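Peptidoglycan-binding domain 1 (Burkholderia, PDB 5NM7) is a modular phage endolysin that probably binds bacterial peptidoglycan through one domain and cleaves its glycan chains with a lysozyme-like muramidase domain. Local coordinates at residues R69-P72 against R73-T76; R119-M122 against Y123-A127; Y250-K253 against L254-A257. All blocks are in the same frame, centred on the assembly; numbering follows the deposited sequence.

Contact 1. Residues R69-P72 against R73-T76; sequences RRDP and RHLT
D71 and H74 are the ends of a type I beta turn, closed by H74 N donating to D71 O at 3.1 Å. P72 and R73 are the two middle residues of the turn.

The side chain of D71 carries most of the contact. Its CG stands anti to the backbone N (chi1 -176°), which brings OD1 to R73 N and OD2 to the guanidinium of R73. D71 OD1 accepts a bond from R73 N at 2.9 Å. The N-H is well aimed, at 160°, but reaches OD1 from above the carboxylate plane. An Asx turn thus coincides with the first residues of the type I beta turn. The second oxygen, D71 OD2, makes a salt bridge with R73 NH2 at 2.8 Å. It lies over one face of the guanidinium, and the two planes are 59° apart. The attraction is therefore one of charge, with no N-H directed at the oxygen. R73 comes back to D71 through a bend at chi3. Its guanidinium also forms a cation-pi contact with F107.

The H74 ring lies under the same aspartate. D71 CB sits over the ring centre, 3.6 Å from the centroid, in a CH-pi contact. D71 OD2 is over a face of the ring too, 3.5 Å from H74 NE2. One water links the imidazole to the main chain: it lies 2.7 Å from H74 ND1 and accepts from D71 N.

This turn lies in the loop between helix 59-67 and helix 77-87. H74 touches K60 and E207, and L75 N bonds to E207 OE1. T76 is the N-cap of helix 77-87, and its CG2 is brushed by R70 NH1.

Contact 2. Residues R119-M122 against Y123-A127; sequences RHIM and YRQLA
M122 and L126 form the tight part of this contact, one turn apart on helix 119-128. M122 CG meets L126 CD1 at 3.7 Å. The M122 chain leaves with CG anti to the backbone N (chi1 -176°), then bends at chi2. The two side chains run at a slant to each other. The leucine also leans over the main chain, with L126 CG 3.3 Å from M122 O. M122 O accepts L126 N at 2.9 Å. M122 is buried against A164 of helix 156-167 and against C171 and A172 of helix 169-174. L126 touches I167.

I121 and Q125 meet more loosely. They lie side by side and point the same way, with I121 CG2 4.0 Å from Q125 CG. Q125 CG comes closer to the main chain, 3.2 Å from I121 O. The amide end turns to E174, whose OE1 accepts from Q125 NE2.

The solvent side carries Y123 and R124. The Y123 ring leads away from the preceding turn, while its CB rests 3.5 Å from H120 O. R124 likewise keeps CB by I121 O, and its guanidinium leads away from the preceding turn.

Y123 N to R119 O and R124 N to H120 O continue the i to i+4 bonding. This is an amphipathic surface helix, packed by its apolar side on two neighbouring helices of the muramidase domain.

Contact 3. Residues Y250-K253 against L254-A257; sequences YDVK and LERA
R256 folds back along V252, one turn earlier on helix 250-265. The two side chains lie side by side and point the same way. R256 CB starts 3.5 Å from V252 O, the oxygen that accepts R256 N at 2.9 Å. R256 CG comes closer, 3.2 Å from V252 O, and also begins to meet V252 CG1. R256 CD is 4.0 Å from V252 CG1. R256 NE approaches the same methyl more closely, 3.5 Å from V252 CG1. CZ and NH2 lie a little farther from it. CG1 thus lies over one face of the guanidinium, offset toward its rim. V252 places CG1 there by holding it anti to its backbone N (chi1 -177°). E255 OE2 lies at the guanidinium edge, in plane, in a long salt bridge to NE.

On the buried side, L254 CG rests over Y250 O. L254 packs against W233 and F236 of helix 233-241 and V100 of helix 91-101, while A257 touches A96. Backbone bonds from L254, E255 and A257 to Y250, D251 and K253 complete the turns. This is the amphipathic C-terminal alpha-helix of the chain, its buried side packed on helices 233-241 and 91-101 within the N-acetylmuramidase range.

How the contacts relate
All three contacts are local and lie far apart, with no touch between them. Contact 1 is at the surface, in a loop joining two helices, and lies across the chain's centre from the other two. Contacts 2 and 3 each sit within a single helix, both in the N-acetylmuramidase range. Contact 2 is largely a surface contact with one buried residue, while contact 3 is partly buried. Chemistry follows place. The loop depends on a carboxylate, a guanidinium, an imidazole and a water. The helices rely on repeated main-chain bonds, with an apolar pair in 119-127 and a methyl against a guanidinium in 250-257.

Contact 1. Residues R69-P72 against R73-T76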
# COMPACT_ATOMS: atom_id res chain seq x y z
N ARG A 69 9.10 -4.84 18.74
CA ARG A 69 8.38 -5.89 18.06
C ARG A 69 8.41 -5.48 16.60
O ARG A 69 8.32 -4.31 16.33
CB ARG A 69 6.94 -5.91 18.54
N ARG A 70 8.49 -6.45 15.71
CA ARG A 70 8.31 -6.20 14.29
C ARG A 70 7.47 -7.35 13.76
O ARG A 70 7.78 -8.50 14.01
CB ARG A 70 9.66 -6.16 13.56
CG ARG A 70 9.66 -5.41 12.23
CD ARG A 70 10.31 -6.18 11.11
NE ARG A 70 11.67 -6.63 11.40
CZ ARG A 70 12.37 -7.46 10.63
NH1 ARG A 70 11.87 -7.96 9.49
NH2 ARG A 70 13.61 -7.80 10.99
N ASP A 71 6.41 -7.04 13.03
CA ASP A 71 5.57 -8.10 12.47
C ASP A 71 6.27 -8.59 11.19
O ASP A 71 6.61 -7.77 10.33
CB ASP A 71 4.21 -7.50 12.17
CG ASP A 71 3.19 -8.49 11.67
OD1 ASP A 71 3.53 -9.54 11.11
OD2 ASP A 71 2.00 -8.13 11.83
N PRO A 72 6.51 -9.91 11.06
CA PRO A 72 7.19 -10.39 9.86
C PRO A 72 6.33 -10.26 8.58
O PRO A 72 6.88 -10.35 7.49
CB PRO A 72 7.45 -11.88 10.17
CG PRO A 72 6.37 -12.25 11.13
CD PRO A 72 6.25 -11.03 12.00
N ARG A 73 5.04 -10.02 8.71
CA ARG A 73 4.15 -9.76 7.53
C ARG A 73 4.38 -8.37 6.94
O ARG A 73 3.87 -8.07 5.84
CB ARG A 73 2.68 -9.84 7.93
CG ARG A 73 2.21 -11.26 8.24
CD ARG A 73 0.79 -11.26 8.77
NE ARG A 73 0.75 -10.92 10.19
CZ ARG A 73 -0.16 -10.15 10.81
NH1 ARG A 73 -1.17 -9.56 10.17
NH2 ARG A 73 -0.04 -9.96 12.13
N HIS A 74 5.04 -7.49 7.69
CA HIS A 74 5.19 -6.09 7.22
C HIS A 74 6.32 -5.93 6.23
O HIS A 74 7.36 -6.57 6.31
CB HIS A 74 5.36 -5.14 8.40
CG HIS A 74 4.12 -5.04 9.22
ND1 HIS A 74 4.08 -4.43 10.45
CD2 HIS A 74 2.86 -5.48 8.98
CE1 HIS A 74 2.85 -4.49 10.93
NE2 HIS A 74 2.09 -5.11 10.05
N LEU A 75 6.10 -5.00 5.30
CA LEU A 75 7.09 -4.67 4.32
C LEU A 75 8.33 -4.09 4.96
O LEU A 75 8.25 -3.37 5.95
CB LEU A 75 6.49 -3.63 3.34
CG LEU A 75 7.03 -3.60 1.93
CD1 LEU A 75 6.68 -4.91 1.20
CD2 LEU A 75 6.48 -2.40 1.18
N THR A 76 9.49 -4.42 4.40
CA THR A 76 10.79 -3.86 4.81
C THR A 76 11.44 -3.01 3.71
O THR A 76 11.06 -3.11 2.55
CB THR A 76 11.75 -5.00 5.18
OG1 THR A 76 12.18 -5.68 3.98
CG2 THR A 76 11.09 -6.03 6.13
O HOH W 1 6.20 -4.25 12.10

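Contact 2. Residues R119-M122 against Y123-A127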
# COMPACT_ATOMS: atom_id res chain seq x y z
N ARG A 119 -18.83 -4.73 -6.80
CA ARG A 119 -20.03 -5.39 -7.30
C ARG A 119 -20.22 -5.25 -8.80
O ARG A 119 -20.80 -6.13 -9.44
CB ARG A 119 -21.27 -4.88 -6.59
CG ARG A 119 -21.56 -3.42 -6.82
CD ARG A 119 -22.79 -3.02 -6.05
NE ARG A 119 -23.15 -1.65 -6.31
CZ ARG A 119 -23.99 -0.93 -5.57
NH1 ARG A 119 -24.64 -1.47 -4.53
NH2 ARG A 119 -24.19 0.34 -5.88
N HIS A 120 -19.73 -4.13 -9.35
CA HIS A 120 -19.78 -3.93 -10.82
C HIS A 120 -18.79 -4.81 -11.57
O HIS A 120 -19.06 -5.22 -12.70
CB HIS A 120 -19.68 -2.45 -11.17
CG HIS A 120 -18.33 -1.88 -11.03
ND1 HIS A 120 -17.73 -1.65 -9.80
CD2 HIS A 120 -17.43 -1.47 -11.96
CE1 HIS A 120 -16.52 -1.15 -9.99
NE2 HIS A 120 -16.33 -1.00 -11.29
N ILE A 121 -17.65 -5.14 -10.95
CA ILE A 121 -16.75 -6.11 -11.52
C ILE A 121 -17.30 -7.53 -11.34
O ILE A 121 -17.09 -8.39 -12.21
CB ILE A 121 -15.32 -5.99 -10.92
CG1 ILE A 121 -14.77 -4.57 -11.10
CG2 ILE A 121 -14.38 -7.00 -11.55
CD1 ILE A 121 -14.71 -4.08 -12.54
N MET A 122 -17.95 -7.81 -10.21
CA MET A 122 -18.60 -9.12 -10.05
C MET A 122 -19.60 -9.34 -11.19
O MET A 122 -19.57 -10.39 -11.84
CB MET A 122 -19.34 -9.23 -8.72
CG MET A 122 -19.94 -10.62 -8.47
SD MET A 122 -18.70 -11.88 -8.24
CE MET A 122 -19.67 -13.18 -7.47
N TYR A 123 -20.45 -8.35 -11.41
CA TYR A 123 -21.39 -8.35 -12.53
C TYR A 123 -20.69 -8.75 -13.84
O TYR A 123 -21.12 -9.66 -14.56
CB TYR A 123 -22.04 -6.96 -12.66
CG TYR A 123 -23.04 -6.87 -13.78
CD1 TYR A 123 -24.29 -7.51 -13.69
CD2 TYR A 123 -22.74 -6.18 -14.96
CE1 TYR A 123 -25.21 -7.44 -14.72
CE2 TYR A 123 -23.66 -6.10 -15.99
CZ TYR A 123 -24.89 -6.73 -15.87
OH TYR A 123 -25.81 -6.66 -16.90
N ARG A 124 -19.57 -8.09 -14.09
CA ARG A 124 -18.78 -8.32 -15.29
C ARG A 124 -18.20 -9.75 -15.37
O ARG A 124 -18.23 -10.37 -16.44
CB ARG A 124 -17.64 -7.29 -15.30
CG ARG A 124 -17.17 -6.84 -16.65
CD ARG A 124 -16.14 -5.71 -16.50
NE ARG A 124 -15.20 -5.87 -17.59
CZ ARG A 124 -15.40 -5.50 -18.86
NH1 ARG A 124 -16.50 -4.83 -19.22
NH2 ARG A 124 -14.47 -5.76 -19.77
N GLN A 125 -17.68 -10.26 -14.26
CA GLN A 125 -17.04 -11.56 -14.24
C GLN A 125 -18.05 -12.71 -14.37
O GLN A 125 -17.73 -13.76 -14.95
CB GLN A 125 -16.16 -11.76 -12.99
CG GLN A 125 -15.01 -10.77 -12.88
CD GLN A 125 -14.09 -10.78 -14.10
OE1 GLN A 125 -14.21 -9.93 -14.98
NE2 GLN A 125 -13.21 -11.77 -14.16
N LEU A 126 -19.24 -12.50 -13.82
CA LEU A 126 -20.34 -13.46 -13.94
C LEU A 126 -20.84 -13.56 -15.40
O LEU A 126 -21.07 -14.67 -15.90
CB LEU A 126 -21.50 -13.08 -13.01
CG LEU A 126 -21.25 -13.23 -11.51
CD1 LEU A 126 -22.28 -12.47 -10.69
CD2 LEU A 126 -21.20 -14.68 -11.11
N ALA A 127 -21.01 -12.41 -16.05
CA ALA A 127 -21.38 -12.36 -17.47
C ALA A 127 -20.38 -13.11 -18.36
O ALA A 127 -20.76 -13.98 -19.15
CB ALA A 127 -21.51 -10.92 -17.93

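Contact 3. Residues Y250-K253 against L254-A257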
# COMPACT_ATOMS: atom_id res chain seq x y z
N TYR A 250 -2.35 12.94 -6.13
CA TYR A 250 -1.42 11.83 -6.29
C TYR A 250 -0.16 12.22 -7.08
O TYR A 250 0.93 11.85 -6.72
CB TYR A 250 -2.09 10.63 -6.97
CG TYR A 250 -3.02 9.90 -6.02
CD1 TYR A 250 -2.49 9.15 -5.01
CD2 TYR A 250 -4.40 9.93 -6.17
CE1 TYR A 250 -3.33 8.48 -4.12
CE2 TYR A 250 -5.25 9.26 -5.29
CZ TYR A 250 -4.69 8.54 -4.26
OH TYR A 250 -5.50 7.86 -3.35
N ASP A 251 -0.38 12.95 -8.15
CA ASP A 251 0.72 13.38 -9.02
C ASP A 251 1.78 14.16 -8.27
O ASP A 251 2.98 13.84 -8.30
CB ASP A 251 0.20 14.14 -10.23
CG ASP A 251 -0.66 15.39 -9.88
OD1 ASP A 251 -1.40 15.41 -8.85
OD2 ASP A 251 -0.61 16.34 -10.67
N VAL A 252 1.33 15.19 -7.55
CA VAL A 252 2.27 16.03 -6.85
C VAL A 252 2.81 15.39 -5.61
O VAL A 252 3.95 15.60 -5.25
CB VAL A 252 1.64 17.40 -6.53
CG1 VAL A 252 2.67 18.30 -5.86
CG2 VAL A 252 1.14 18.06 -7.80
N LYS A 253 2.00 14.56 -4.92
CA LYS A 253 2.56 13.81 -3.81
C LYS A 253 3.68 12.88 -4.22
O LYS A 253 4.66 12.76 -3.50
CB LYS A 253 1.45 13.03 -3.06
CG LYS A 253 0.55 13.97 -2.26
CD LYS A 253 -0.60 13.19 -1.65
CE LYS A 253 -1.38 14.07 -0.68
NZ LYS A 253 -2.66 13.42 -0.35
N LEU A 254 3.52 12.20 -5.36
CA LEU A 254 4.56 11.35 -5.89
C LEU A 254 5.81 12.17 -6.20
O LEU A 254 6.90 11.80 -5.79
CB LEU A 254 4.11 10.62 -7.16
CG LEU A 254 3.13 9.47 -6.91
CD1 LEU A 254 2.41 9.09 -8.19
CD2 LEU A 254 3.88 8.31 -6.32
N GLU A 255 5.60 13.26 -6.90
CA GLU A 255 6.73 14.16 -7.32
C GLU A 255 7.52 14.64 -6.14
O GLU A 255 8.74 14.47 -6.06
CB GLU A 255 6.17 15.32 -8.13
CG GLU A 255 7.11 16.47 -8.57
CD GLU A 255 6.32 17.77 -8.78
OE1 GLU A 255 5.12 17.81 -9.21
OE2 GLU A 255 6.93 18.81 -8.51
N ARG A 256 6.81 15.16 -5.14
CA ARG A 256 7.48 15.69 -3.96
C ARG A 256 8.07 14.63 -3.04
O ARG A 256 9.15 14.81 -2.48
CB ARG A 256 6.55 16.72 -3.27
CG ARG A 256 6.10 17.75 -4.32
CD ARG A 256 5.96 19.17 -3.85
NE ARG A 256 5.53 20.02 -4.98
CZ ARG A 256 4.83 21.14 -4.88
NH1 ARG A 256 4.41 21.61 -3.70
NH2 ARG A 256 4.51 21.80 -5.99
N ALA A 257 7.45 13.44 -2.95
CA ALA A 257 8.06 12.32 -2.27
C ALA A 257 9.37 11.86 -2.90
O ALA A 257 10.34 11.58 -2.21
CB ALA A 257 7.09 11.13 -2.18